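Local coordinates for protein P450 epoxidase (Sorangium cellulosum, PDB 1Q5D) that belongs to the cytochrome P450 family and binds a haem and the ligand EPB in adjoining pockets of a largely helical fold, at residues D64-V69 against Q311-C316; V69-W74 against G94-P99; V306-Q311 against G323-L328. All coordinates share one frame; numbering follows the deposited sequence.

How the contacts relate
Leaving helix 55-62, the chain passes through 64-69, which contact 1 pairs with 311-316, closing a loop of 241 residues made mostly of helix. Contact 2 begins at the shared residue V69 and ends at 94-99, so its small loop nests wholly inside the large one. Contact 3 opens at 306-311 and closes at 323-328, past the end of contact 1, and the two therefore cross, sharing Q311. Strand 67-68 borders strand 304-309, with A68 N 2.7 Å from F308 O, which brings the 64-69 side of contact 1 onto the sheet of contact 3, while 313-315 belongs to a separate hairpin. R71 and W74 pack on V306 and F308, joining contact 2 to that sheet.

Contact 1: residues D64-V69 against Q311-C316; sequences DERFAV and QDLEYC
R66 and F67 meet L313 and Y315 through side chains, with no direct hydrogen bond from one segment to the other. R66 can be followed outward. Beyond CB, its CG and CD run past the amide of Q311, with CD 4.0 Å from Q311 NE2. The chain then bends (chi3 -53°), placing NE within 2.9 Å of D64 OD2 in a nearly straight bond of 165°. CZ lies 3.8 Å from L313 CD1, a methyl that sits over one face of the guanidinium, toward its rim; NE and NH1 touch the same methyl. At the tip, NH2 binds D64 OD1 at 2.7 Å and also comes within 3.5 Å of Y315 CE1, at the edge of that ring.

The arginine thus grips D64 side-on, NE and NH2 each taking the syn lone pair of a different oxygen in a salt bridge that keeps the two groups nearly coplanar. D64 OD2 is gripped a second time, on its anti side, by R66 N, which makes an Asx turn within the type I turn from D64 to F67. D64 OD1 also accepts from a water, at 2.9 Å from the water oxygen, and that water bonds to Y315 OH, so the carboxylate is linked indirectly to the other segment.

Next to the salt bridge, F67 presents its edge to the face of Y315, with ring planes 87° apart and centroids 5.4 Å apart. F67 CZ touches L313 CD1 at 3.6 Å, so this one methyl serves both the phenylalanine and the arginine. Y315 also packs on A60 and V61 of helix 55-62. The arrangement belongs to the cytochrome P450 fold: the short edge strand following the B helix meets the hairpin 313-315 with 318-320, which lies in the chain between strands 304-309 and 325-329 of the large sheet.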
loop_
_atom_site.group_PDB
_atom_site.type_symbol
_atom_site.label_atom_id
_atom_site.label_comp_id
_atom_site.label_asym_id
_atom_site.label_seq_id
_atom_site.Cartn_x
_atom_site.Cartn_y
_atom_site.Cartn_z
ATOM N N ASP A 64 2.826 -5.887 -19.783
ATOM C CA ASP A 64 3.852 -6.204 -20.774
ATOM C C ASP A 64 4.787 -7.285 -20.237
ATOM O O ASP A 64 5.614 -7.019 -19.368
ATOM C CB ASP A 64 4.643 -4.945 -21.116
ATOM C CG ASP A 64 5.527 -5.118 -22.340
ATOM O OD1 ASP A 64 5.677 -4.131 -23.091
ATOM O OD2 ASP A 64 6.119 -6.186 -22.624
ATOM N N GLU A 65 4.663 -8.504 -20.758
ATOM C CA GLU A 65 5.409 -9.637 -20.213
ATOM C C GLU A 65 6.920 -9.510 -20.398
ATOM O O GLU A 65 7.686 -10.270 -19.807
ATOM C CB GLU A 65 4.907 -10.962 -20.794
ATOM C CG GLU A 65 3.828 -11.626 -19.953
ATOM C CD GLU A 65 2.430 -11.256 -20.412
ATOM O OE1 GLU A 65 1.476 -12.009 -20.115
ATOM O OE2 GLU A 65 2.283 -10.210 -21.080
ATOM N N ARG A 66 7.342 -8.543 -21.204
ATOM C CA ARG A 66 8.760 -8.218 -21.328
ATOM C C ARG A 66 9.314 -7.657 -20.009
ATOM O O ARG A 66 10.520 -7.685 -19.769
ATOM C CB ARG A 66 8.985 -7.211 -22.463
ATOM C CG ARG A 66 8.764 -7.769 -23.869
ATOM C CD ARG A 66 8.857 -6.727 -24.979
ATOM N NE ARG A 66 7.979 -5.577 -24.761
ATOM C CZ ARG A 66 7.982 -4.484 -25.517
ATOM N NH1 ARG A 66 8.815 -4.389 -26.544
ATOM N NH2 ARG A 66 7.158 -3.479 -25.250
ATOM N N PHE A 67 8.425 -7.148 -19.157
ATOM C CA PHE A 67 8.837 -6.556 -17.887
ATOM C C PHE A 67 8.479 -7.453 -16.711
ATOM O O PHE A 67 7.303 -7.704 -16.452
ATOM C CB PHE A 67 8.208 -5.174 -17.726
ATOM C CG PHE A 67 8.694 -4.163 -18.738
ATOM C CD1 PHE A 67 8.040 -4.003 -19.951
ATOM C CD2 PHE A 67 9.807 -3.377 -18.475
ATOM C CE1 PHE A 67 8.488 -3.073 -20.883
ATOM C CE2 PHE A 67 10.258 -2.449 -19.396
ATOM C CZ PHE A 67 9.595 -2.295 -20.604
ATOM N N ALA A 68 9.493 -7.931 -15.994
ATOM C CA ALA A 68 9.283 -8.865 -14.887
ATOM C C ALA A 68 9.131 -8.164 -13.537
ATOM O O ALA A 68 9.561 -7.024 -13.370
ATOM C CB ALA A 68 10.425 -9.863 -14.821
ATOM N N VAL A 69 8.510 -8.870 -12.590
ATOM C CA VAL A 69 8.370 -8.420 -11.205
ATOM C C VAL A 69 9.511 -8.935 -10.320
ATOM O O VAL A 69 10.010 -8.210 -9.464
ATOM C CB VAL A 69 7.019 -8.881 -10.610
ATOM C CG1 VAL A 69 6.982 -8.648 -9.120
ATOM C CG2 VAL A 69 5.858 -8.169 -11.295
ATOM N N GLN A 311 14.946 -8.455 -21.201
ATOM C CA GLN A 311 15.707 -8.482 -22.444
ATOM C C GLN A 311 15.957 -7.044 -22.882
ATOM O O GLN A 311 15.295 -6.124 -22.403
ATOM C CB GLN A 311 14.904 -9.202 -23.527
ATOM C CG GLN A 311 13.742 -8.364 -24.040
ATOM C CD GLN A 311 12.850 -9.100 -25.012
ATOM O OE1 GLN A 311 12.642 -10.307 -24.884
ATOM N NE2 GLN A 311 12.307 -8.370 -25.985
ATOM N N ASP A 312 16.907 -6.845 -23.791
ATOM C CA ASP A 312 17.112 -5.527 -24.392
ATOM C C ASP A 312 15.866 -5.115 -25.166
ATOM O O ASP A 312 15.237 -5.950 -25.820
ATOM C CB ASP A 312 18.301 -5.549 -25.350
ATOM C CG ASP A 312 19.630 -5.649 -24.637
ATOM O OD1 ASP A 312 20.656 -5.742 -25.341
ATOM O OD2 ASP A 312 19.765 -5.643 -23.391
ATOM N N LEU A 313 15.502 -3.839 -25.090
ATOM C CA LEU A 313 14.368 -3.322 -25.857
ATOM C C LEU A 313 14.399 -1.805 -25.938
ATOM O O LEU A 313 15.064 -1.154 -25.138
ATOM C CB LEU A 313 13.030 -3.796 -25.272
ATOM C CG LEU A 313 12.618 -3.346 -23.866
ATOM C CD1 LEU A 313 11.131 -3.615 -23.640
ATOM C CD2 LEU A 313 13.436 -4.054 -22.801
ATOM N N GLU A 314 13.692 -1.258 -26.925
ATOM C CA GLU A 314 13.511 0.185 -27.055
ATOM C C GLU A 314 12.117 0.547 -26.562
ATOM O O GLU A 314 11.137 -0.112 -26.917
ATOM C CB GLU A 314 13.686 0.633 -28.514
ATOM C CG GLU A 314 14.968 1.420 -28.778
ATOM C CD GLU A 314 16.208 0.539 -28.744
ATOM O OE1 GLU A 314 17.322 1.075 -28.592
ATOM O OE2 GLU A 314 16.072 -0.694 -28.870
ATOM N N TYR A 315 12.025 1.591 -25.745
ATOM C CA TYR A 315 10.749 1.971 -25.142
ATOM C C TYR A 315 10.657 3.482 -24.950
ATOM O O TYR A 315 11.448 4.076 -24.205
ATOM C CB TYR A 315 10.551 1.235 -23.804
ATOM C CG TYR A 315 9.103 0.982 -23.435
ATOM C CD1 TYR A 315 8.491 -0.233 -23.730
ATOM C CD2 TYR A 315 8.342 1.960 -22.800
ATOM C CE1 TYR A 315 7.156 -0.463 -23.406
ATOM C CE2 TYR A 315 7.012 1.739 -22.467
ATOM C CZ TYR A 315 6.427 0.526 -22.769
ATOM O OH TYR A 315 5.107 0.297 -22.442
ATOM N N CYS A 316 9.687 4.099 -25.622
ATOM C CA CYS A 316 9.455 5.538 -25.509
ATOM C C CYS A 316 10.699 6.345 -25.909
ATOM O O CYS A 316 10.903 7.463 -25.439
ATOM C CB CYS A 316 9.013 5.906 -24.087
ATOM S SG CYS A 316 7.371 5.297 -23.596
HETATM O O HOH W 1 3.908 -1.813 -23.058
#

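Contact 2: residues V69-W74 against G94-P99; sequences VSREEW and GLFGLP. With EPB (7,11-dihydroxy-8,8,10,12,16-pentamethyl-3-[1-methyl-2-(2-methyl-thiazol-4-yl)vinyl]-4,17-dioxabicyclo[14.1.0]heptadecane-5,9-dione), chain C.
S70 and G97 bring the two loop backbones together, their CA atoms 4.3 Å apart, and S70 CA makes a C-H...O contact with F96 O at 2.9 Å and 144°. No conventional hydrogen bond spans the segments, so side chains carry the rest. V69 holds CG1 anti to its backbone N (chi1 169°), and this methyl reaches both F96 O, at 3.4 Å, and the CD2 rim of the F96 ring.

R71 approaches the same ring at CD1. F96 CD1 lies over one guanidinium face and 3.3 Å from R71 NH2, the two planes being 29° apart. R71 NH1 donates to V69 O at 2.6 Å, with that oxygen in the guanidinium plane; this bond constrains the rotation of the group. Nearby, S70 OG accepts from E72 N, an ST turn that opens the 3-10 segment 71-73.

EPB completes the site. Its thiazole ring lies over one face of F96, with C24 above the phenyl centre and EPB C23 3.4 Å from F96 CE1. Methyl C91 of EPB meets the guanidinium at its edge, 3.5 Å from R71 NH2. L95 and F96 also touch the haem.

Both loops belong to the region between the B and C helices, which borders the ligand pocket in cytochromes P450. Chemically, the contact sets a buried guanidinium among carbon-rich neighbours, its NH1 bonded to a backbone carbonyl; its positive charge would be expected to polarise the nearby phenyl ring. R71 and F96 meet EPB by van der Waals and ring contact, while the hydrogen bonds of EPB go to A180 O and G304 O.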
loop_
_atom_site.group_PDB
_atom_site.type_symbol
_atom_site.label_atom_id
_atom_site.label_comp_id
_atom_site.label_asym_id
_atom_site.label_seq_id
_atom_site.Cartn_x
_atom_site.Cartn_y
_atom_site.Cartn_z
ATOM N N VAL A 69 8.510 -8.870 -12.590
ATOM C CA VAL A 69 8.370 -8.420 -11.205
ATOM C C VAL A 69 9.511 -8.935 -10.320
ATOM O O VAL A 69 10.010 -8.210 -9.464
ATOM C CB VAL A 69 7.019 -8.881 -10.610
ATOM C CG1 VAL A 69 6.982 -8.648 -9.120
ATOM C CG2 VAL A 69 5.858 -8.169 -11.295
ATOM N N SER A 70 9.924 -10.185 -10.524
ATOM C CA SER A 70 10.977 -10.781 -9.693
ATOM C C SER A 70 12.261 -9.957 -9.677
ATOM O O SER A 70 12.827 -9.635 -10.729
ATOM C CB SER A 70 11.307 -12.214 -10.126
ATOM O OG SER A 70 12.665 -12.504 -9.814
ATOM N N ARG A 71 12.720 -9.634 -8.472
ATOM C CA ARG A 71 13.898 -8.810 -8.301
ATOM C C ARG A 71 15.142 -9.561 -8.770
ATOM O O ARG A 71 16.200 -8.958 -8.959
ATOM C CB ARG A 71 14.040 -8.359 -6.842
ATOM C CG ARG A 71 13.141 -7.181 -6.466
ATOM C CD ARG A 71 11.649 -7.482 -6.525
ATOM N NE ARG A 71 10.828 -6.402 -5.972
ATOM C CZ ARG A 71 9.762 -5.889 -6.568
ATOM N NH1 ARG A 71 9.378 -6.338 -7.755
ATOM N NH2 ARG A 71 9.079 -4.914 -5.982
ATOM N N GLU A 72 15.001 -10.868 -8.978
ATOM C CA GLU A 72 16.114 -11.699 -9.433
ATOM C C GLU A 72 16.446 -11.455 -10.915
ATOM O O GLU A 72 17.473 -11.918 -11.414
ATOM C CB GLU A 72 15.842 -13.186 -9.139
ATOM C CG GLU A 72 15.763 -13.503 -7.642
ATOM C CD GLU A 72 15.578 -14.981 -7.329
ATOM O OE1 GLU A 72 14.830 -15.670 -8.058
ATOM O OE2 GLU A 72 16.179 -15.461 -6.339
ATOM N N GLU A 73 15.584 -10.712 -11.603
ATOM C CA GLU A 73 15.859 -10.286 -12.974
ATOM C C GLU A 73 16.672 -8.995 -13.003
ATOM O O GLU A 73 17.158 -8.579 -14.055
ATOM C CB GLU A 73 14.558 -10.101 -13.752
ATOM C CG GLU A 73 13.745 -11.373 -13.901
ATOM C CD GLU A 73 14.112 -12.160 -15.147
ATOM O OE1 GLU A 73 13.353 -13.085 -15.501
ATOM O OE2 GLU A 73 15.154 -11.858 -15.774
ATOM N N TRP A 74 16.821 -8.367 -11.844
ATOM C CA TRP A 74 17.585 -7.125 -11.724
ATOM C C TRP A 74 19.086 -7.333 -11.924
ATOM O O TRP A 74 19.639 -8.381 -11.590
ATOM C CB TRP A 74 17.341 -6.518 -10.348
ATOM C CG TRP A 74 17.685 -5.086 -10.203
ATOM C CD1 TRP A 74 17.780 -4.143 -11.193
ATOM C CD2 TRP A 74 17.966 -4.409 -8.977
ATOM N NE1 TRP A 74 18.103 -2.922 -10.650
ATOM C CE2 TRP A 74 18.223 -3.058 -9.289
ATOM C CE3 TRP A 74 18.025 -4.810 -7.632
ATOM C CZ2 TRP A 74 18.533 -2.110 -8.315
ATOM C CZ3 TRP A 74 18.339 -3.868 -6.669
ATOM C CH2 TRP A 74 18.594 -2.533 -7.019
ATOM N N GLY A 94 8.038 -15.169 -2.031
ATOM C CA GLY A 94 6.926 -14.238 -1.935
ATOM C C GLY A 94 6.351 -13.916 -3.303
ATOM O O GLY A 94 6.880 -14.342 -4.326
ATOM N N LEU A 95 5.276 -13.140 -3.321
ATOM C CA LEU A 95 4.550 -12.864 -4.550
ATOM C C LEU A 95 5.361 -12.057 -5.572
ATOM O O LEU A 95 5.122 -12.170 -6.767
ATOM C CB LEU A 95 3.230 -12.170 -4.234
ATOM C CG LEU A 95 2.185 -13.073 -3.570
ATOM C CD1 LEU A 95 0.976 -12.286 -3.164
ATOM C CD2 LEU A 95 1.771 -14.198 -4.531
ATOM N N PHE A 96 6.322 -11.257 -5.112
ATOM C CA PHE A 96 7.165 -10.501 -6.048
ATOM C C PHE A 96 8.328 -11.333 -6.605
ATOM O O PHE A 96 8.956 -10.952 -7.603
ATOM C CB PHE A 96 7.724 -9.228 -5.398
ATOM C CG PHE A 96 6.712 -8.140 -5.195
ATOM C CD1 PHE A 96 7.036 -7.020 -4.437
ATOM C CD2 PHE A 96 5.444 -8.217 -5.766
ATOM C CE1 PHE A 96 6.125 -6.001 -4.245
ATOM C CE2 PHE A 96 4.516 -7.186 -5.574
ATOM C CZ PHE A 96 4.851 -6.089 -4.810
ATOM N N GLY A 97 8.607 -12.475 -5.993
ATOM C CA GLY A 97 9.737 -13.275 -6.414
ATOM C C GLY A 97 9.403 -14.541 -7.175
ATOM O O GLY A 97 10.202 -15.001 -7.976
ATOM N N LEU A 98 8.227 -15.108 -6.932
ATOM C CA LEU A 98 7.842 -16.366 -7.575
ATOM C C LEU A 98 7.796 -16.265 -9.107
ATOM O O LEU A 98 7.385 -15.244 -9.655
ATOM C CB LEU A 98 6.471 -16.806 -7.067
ATOM C CG LEU A 98 6.381 -17.252 -5.607
ATOM C CD1 LEU A 98 4.918 -17.444 -5.249
ATOM C CD2 LEU A 98 7.180 -18.527 -5.369
ATOM N N PRO A 99 8.200 -17.331 -9.796
ATOM C CA PRO A 99 8.059 -17.398 -11.255
ATOM C C PRO A 99 6.572 -17.339 -11.652
ATOM O O PRO A 99 5.720 -17.731 -10.856
ATOM C CB PRO A 99 8.691 -18.753 -11.609
ATOM C CG PRO A 99 9.552 -19.099 -10.419
ATOM C CD PRO A 99 8.811 -18.548 -9.233
HETATM O O16 EPB C . 5.303 -1.134 1.244
HETATM C C51 EPB C . 2.466 0.460 -2.308
HETATM O O41 EPB C . 1.196 -1.859 -1.837
HETATM C C5 EPB C . 2.240 -1.008 -2.291
HETATM C C4 EPB C . 2.392 -2.077 -1.080
HETATM C C16 EPB C . 5.831 -1.528 0.271
HETATM O O1 EPB C . 5.422 -2.606 -0.499
HETATM C C2 EPB C . 4.205 -3.485 -0.128
HETATM C C3 EPB C . 3.117 -3.303 -1.259
HETATM C C20 EPB C . 4.844 -4.933 -0.112
HETATM C C21 EPB C . 5.763 -5.119 1.086
HETATM C C22 EPB C . 4.575 -5.881 -1.055
HETATM C C23 EPB C . 5.070 -7.243 -1.260
HETATM N N26 EPB C . 6.382 -7.535 -0.933
HETATM C C25 EPB C . 6.680 -8.831 -1.206
HETATM C C27 EPB C . 8.035 -9.338 -0.900
HETATM C C24 EPB C . 4.401 -8.274 -1.803
HETATM S S1 EPB C . 5.397 -9.664 -1.883
HETATM C C15 EPB C . 7.108 -0.833 -0.267
HETATM C C14 EPB C . 8.273 -1.810 -0.749
HETATM O O14 EPB C . 8.463 -2.663 0.367
HETATM C C13 EPB C . 9.625 -1.102 -1.318
HETATM C C29 EPB C . 10.272 -0.271 -0.155
HETATM C C30 EPB C . 10.657 -2.169 -1.674
HETATM C C12 EPB C . 9.308 -0.080 -2.549
HETATM O O12 EPB C . 9.591 1.157 -2.458
HETATM C C11 EPB C . 8.640 -0.492 -3.919
HETATM C C28 EPB C . 9.561 0.121 -5.002
HETATM C C10 EPB C . 7.158 -0.319 -3.767
HETATM O O10 EPB C . 6.818 1.103 -3.754
HETATM C C9 EPB C . 6.521 -1.024 -4.949
HETATM C C91 EPB C . 6.807 -2.448 -4.867
HETATM C C8 EPB C . 5.032 -1.041 -4.954
HETATM C C7 EPB C . 4.322 -0.432 -3.677
HETATM C C6 EPB C . 3.427 -1.711 -3.242
#

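Contact 3: residues V306-Q311 against G323-L328; sequences VRFARQ and GEMVFL. With HEM (protoporphyrin IX containing Fe), chain B.
R307 and V326 form an antiparallel hydrogen-bonded pair in which each backbone satisfies the other: R307 N gives to V326 O at 2.8 Å, and V326 N to R307 O at 2.7 Å. Farther along, A309 N donates to E324 O at 3.0 Å, and G323 N to A309 O.

The R307 side chain turns at chi2 (-62°, placing CD) and leads to the haem. NH1 donates to HEM O1A at 2.8 Å and 172°, while NH2 donates to HEM O2A at 3.0 Å, so the two terminal nitrogens hold the carboxylate of one propionate in the guanidinium plane. NH1 also bonds to V306 O, standing 37° out of the carbonyl plane. The opposite charges would be expected to stabilise each other.

These strands are neighbours in the large mixed sheet of the cytochrome P450 fold, between 67-68 and 49-52. Accordingly F308 shares backbone bonds with A68, whereas M325 and F327 turn theirs to W50. E324 OE1 accepts from K321 N and W50 NE1.

On the sheet face opposite R307 and V326 the contact is apolar. V306 CG1 stands over the centre of the F327 ring, 3.4 Å from its centroid, a CH-pi contact. M325 SD lies 3.5 Å from F308 CE2, oblique to the ring, in a Met-aromatic contact. V306 and F327 also touch EPB.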
loop_
_atom_site.group_PDB
_atom_site.type_symbol
_atom_site.label_atom_id
_atom_site.label_comp_id
_atom_site.label_asym_id
_atom_site.label_seq_id
_atom_site.Cartn_x
_atom_site.Cartn_y
_atom_site.Cartn_z
ATOM N N VAL A 306 7.887 -1.004 -9.308
ATOM C CA VAL A 306 8.994 -1.335 -10.203
ATOM C C VAL A 306 8.752 -2.573 -11.054
ATOM O O VAL A 306 7.989 -3.477 -10.679
ATOM C CB VAL A 306 10.325 -1.547 -9.435
ATOM C CG1 VAL A 306 10.756 -0.261 -8.784
ATOM C CG2 VAL A 306 10.178 -2.636 -8.394
ATOM N N ARG A 307 9.427 -2.586 -12.201
ATOM C CA ARG A 307 9.511 -3.752 -13.073
ATOM C C ARG A 307 10.948 -3.852 -13.559
ATOM O O ARG A 307 11.710 -2.894 -13.441
ATOM C CB ARG A 307 8.565 -3.610 -14.269
ATOM C CG ARG A 307 7.087 -3.663 -13.894
ATOM C CD ARG A 307 6.701 -4.988 -13.279
ATOM N NE ARG A 307 5.266 -5.165 -13.122
ATOM C CZ ARG A 307 4.613 -4.928 -11.999
ATOM N NH1 ARG A 307 5.261 -4.443 -10.932
ATOM N NH2 ARG A 307 3.301 -5.144 -11.946
ATOM N N PHE A 308 11.311 -5.006 -14.118
ATOM C CA PHE A 308 12.662 -5.222 -14.623
ATOM C C PHE A 308 12.646 -5.780 -16.043
ATOM O O PHE A 308 11.860 -6.670 -16.360
ATOM C CB PHE A 308 13.439 -6.148 -13.682
ATOM C CG PHE A 308 13.401 -5.717 -12.245
ATOM C CD1 PHE A 308 12.383 -6.152 -11.405
ATOM C CD2 PHE A 308 14.369 -4.869 -11.734
ATOM C CE1 PHE A 308 12.331 -5.743 -10.081
ATOM C CE2 PHE A 308 14.331 -4.467 -10.396
ATOM C CZ PHE A 308 13.307 -4.909 -9.575
ATOM N N ALA A 309 13.501 -5.232 -16.901
ATOM C CA ALA A 309 13.581 -5.652 -18.302
ATOM C C ALA A 309 14.166 -7.053 -18.429
ATOM O O ALA A 309 15.277 -7.306 -17.980
ATOM C CB ALA A 309 14.419 -4.654 -19.107
ATOM N N ARG A 310 13.416 -7.954 -19.058
ATOM C CA ARG A 310 13.844 -9.340 -19.225
ATOM C C ARG A 310 14.765 -9.528 -20.433
ATOM O O ARG A 310 15.299 -10.619 -20.649
ATOM C CB ARG A 310 12.629 -10.262 -19.353
ATOM C CG ARG A 310 11.800 -10.355 -18.083
ATOM C CD ARG A 310 10.469 -11.051 -18.266
ATOM N NE ARG A 310 10.642 -12.489 -18.435
ATOM C CZ ARG A 310 9.929 -13.230 -19.269
ATOM N NH1 ARG A 310 8.981 -12.674 -20.014
ATOM N NH2 ARG A 310 10.164 -14.531 -19.358
ATOM N N GLN A 311 14.946 -8.455 -21.201
ATOM C CA GLN A 311 15.707 -8.482 -22.444
ATOM C C GLN A 311 15.957 -7.044 -22.882
ATOM O O GLN A 311 15.295 -6.124 -22.403
ATOM C CB GLN A 311 14.904 -9.202 -23.527
ATOM C CG GLN A 311 13.742 -8.364 -24.040
ATOM C CD GLN A 311 12.850 -9.100 -25.012
ATOM O OE1 GLN A 311 12.642 -10.307 -24.884
ATOM N NE2 GLN A 311 12.307 -8.370 -25.985
ATOM N N GLY A 323 17.675 -6.617 -17.601
ATOM C CA GLY A 323 17.943 -6.582 -16.173
ATOM C C GLY A 323 17.923 -5.200 -15.540
ATOM O O GLY A 323 18.165 -5.066 -14.334
ATOM N N GLU A 324 17.636 -4.177 -16.340
ATOM C CA GLU A 324 17.524 -2.813 -15.844
ATOM C C GLU A 324 16.154 -2.569 -15.207
ATOM O O GLU A 324 15.130 -3.042 -15.699
ATOM C CB GLU A 324 17.758 -1.794 -16.966
ATOM C CG GLU A 324 19.206 -1.696 -17.446
ATOM C CD GLU A 324 19.492 -0.414 -18.222
ATOM O OE1 GLU A 324 18.745 -0.092 -19.178
ATOM O OE2 GLU A 324 20.464 0.288 -17.866
ATOM N N MET A 325 16.150 -1.809 -14.121
ATOM C CA MET A 325 14.934 -1.515 -13.381
ATOM C C MET A 325 14.136 -0.383 -14.033
ATOM O O MET A 325 14.691 0.566 -14.610
ATOM C CB MET A 325 15.267 -1.179 -11.908
ATOM C CG MET A 325 14.035 -0.976 -11.020
ATOM S SD MET A 325 14.396 -1.151 -9.247
ATOM C CE MET A 325 15.213 0.340 -8.974
ATOM N N VAL A 326 12.818 -0.492 -13.950
ATOM C CA VAL A 326 11.958 0.571 -14.426
ATOM C C VAL A 326 10.928 0.932 -13.362
ATOM O O VAL A 326 10.219 0.053 -12.865
ATOM C CB VAL A 326 11.212 0.140 -15.714
ATOM C CG1 VAL A 326 10.473 1.311 -16.300
ATOM C CG2 VAL A 326 12.198 -0.471 -16.740
ATOM N N PHE A 327 10.865 2.216 -13.016
ATOM C CA PHE A 327 9.869 2.753 -12.105
ATOM C C PHE A 327 8.664 3.303 -12.859
ATOM O O PHE A 327 8.805 4.087 -13.798
ATOM C CB PHE A 327 10.468 3.875 -11.264
ATOM C CG PHE A 327 10.763 3.488 -9.839
ATOM C CD1 PHE A 327 12.081 3.312 -9.415
ATOM C CD2 PHE A 327 9.735 3.341 -8.910
ATOM C CE1 PHE A 327 12.361 2.976 -8.080
ATOM C CE2 PHE A 327 10.010 3.006 -7.581
ATOM C CZ PHE A 327 11.330 2.826 -7.170
ATOM N N LEU A 328 7.483 2.878 -12.441
ATOM C CA LEU A 328 6.225 3.385 -12.966
ATOM C C LEU A 328 5.836 4.526 -12.062
ATOM O O LEU A 328 5.536 4.288 -10.899
ATOM C CB LEU A 328 5.167 2.275 -12.884
ATOM C CG LEU A 328 5.206 1.221 -13.987
ATOM C CD1 LEU A 328 6.609 0.787 -14.370
ATOM C CD2 LEU A 328 4.345 0.003 -13.664
HETATM C CHA HEM B . -0.045 -5.457 -4.439
HETATM C CHB HEM B . -1.543 -0.944 -3.656
HETATM C CHC HEM B . -3.798 -2.401 0.397
HETATM C CHD HEM B . -1.808 -6.749 -0.088
HETATM C C1A HEM B . -0.332 -4.131 -4.622
HETATM C C2A HEM B . -0.000 -3.345 -5.787
HETATM C C3A HEM B . -0.396 -2.092 -5.565
HETATM C C4A HEM B . -1.002 -2.048 -4.255
HETATM C CMA HEM B . -0.246 -0.898 -6.548
HETATM C CAA HEM B . 0.697 -3.887 -7.058
HETATM C CBA HEM B . 2.197 -3.583 -7.022
HETATM C CGA HEM B . 2.831 -4.037 -8.326
HETATM O O1A HEM B . 4.094 -3.993 -8.448
HETATM O O2A HEM B . 2.077 -4.466 -9.247
HETATM C C1B HEM B . -2.270 -0.982 -2.502
HETATM C C2B HEM B . -2.933 0.169 -1.942
HETATM C C3B HEM B . -3.534 -0.215 -0.828
HETATM C C4B HEM B . -3.291 -1.629 -0.630
HETATM C CMB HEM B . -2.926 1.620 -2.497
HETATM C CAB HEM B . -4.355 0.764 0.029
HETATM C CBB HEM B . -4.628 0.520 1.307
HETATM C C1C HEM B . -3.500 -3.713 0.611
HETATM C C2C HEM B . -4.018 -4.551 1.670
HETATM C C3C HEM B . -3.454 -5.754 1.524
HETATM C C4C HEM B . -2.584 -5.708 0.364
HETATM C CMC HEM B . -5.036 -4.068 2.737
HETATM C CAC HEM B . -3.617 -7.040 2.354
HETATM C CBC HEM B . -4.606 -7.165 3.236
HETATM C C1D HEM B . -1.101 -6.772 -1.264
HETATM C C2D HEM B . -0.281 -7.875 -1.669
HETATM C C3D HEM B . 0.267 -7.487 -3.022
HETATM C C4D HEM B . -0.262 -6.177 -3.288
HETATM C CMD HEM B . -0.038 -9.181 -0.895
HETATM C CAD HEM B . 1.180 -8.324 -3.933
HETATM C CBD HEM B . 0.266 -8.855 -5.045
HETATM C CGD HEM B . 1.053 -9.675 -6.036
HETATM O O1D HEM B . 2.245 -9.343 -6.260
HETATM O O2D HEM B . 0.501 -10.668 -6.598
HETATM N NA HEM B . -0.947 -3.316 -3.696
HETATM N NB HEM B . -2.500 -2.093 -1.688
HETATM N NC HEM B . -2.627 -4.449 -0.149
HETATM N ND HEM B . -1.064 -5.783 -2.233
HETATM FE FE HEM B . -1.924 -3.927 -2.019
HETATM O O HOH W 2 -0.079 -3.282 -0.996
#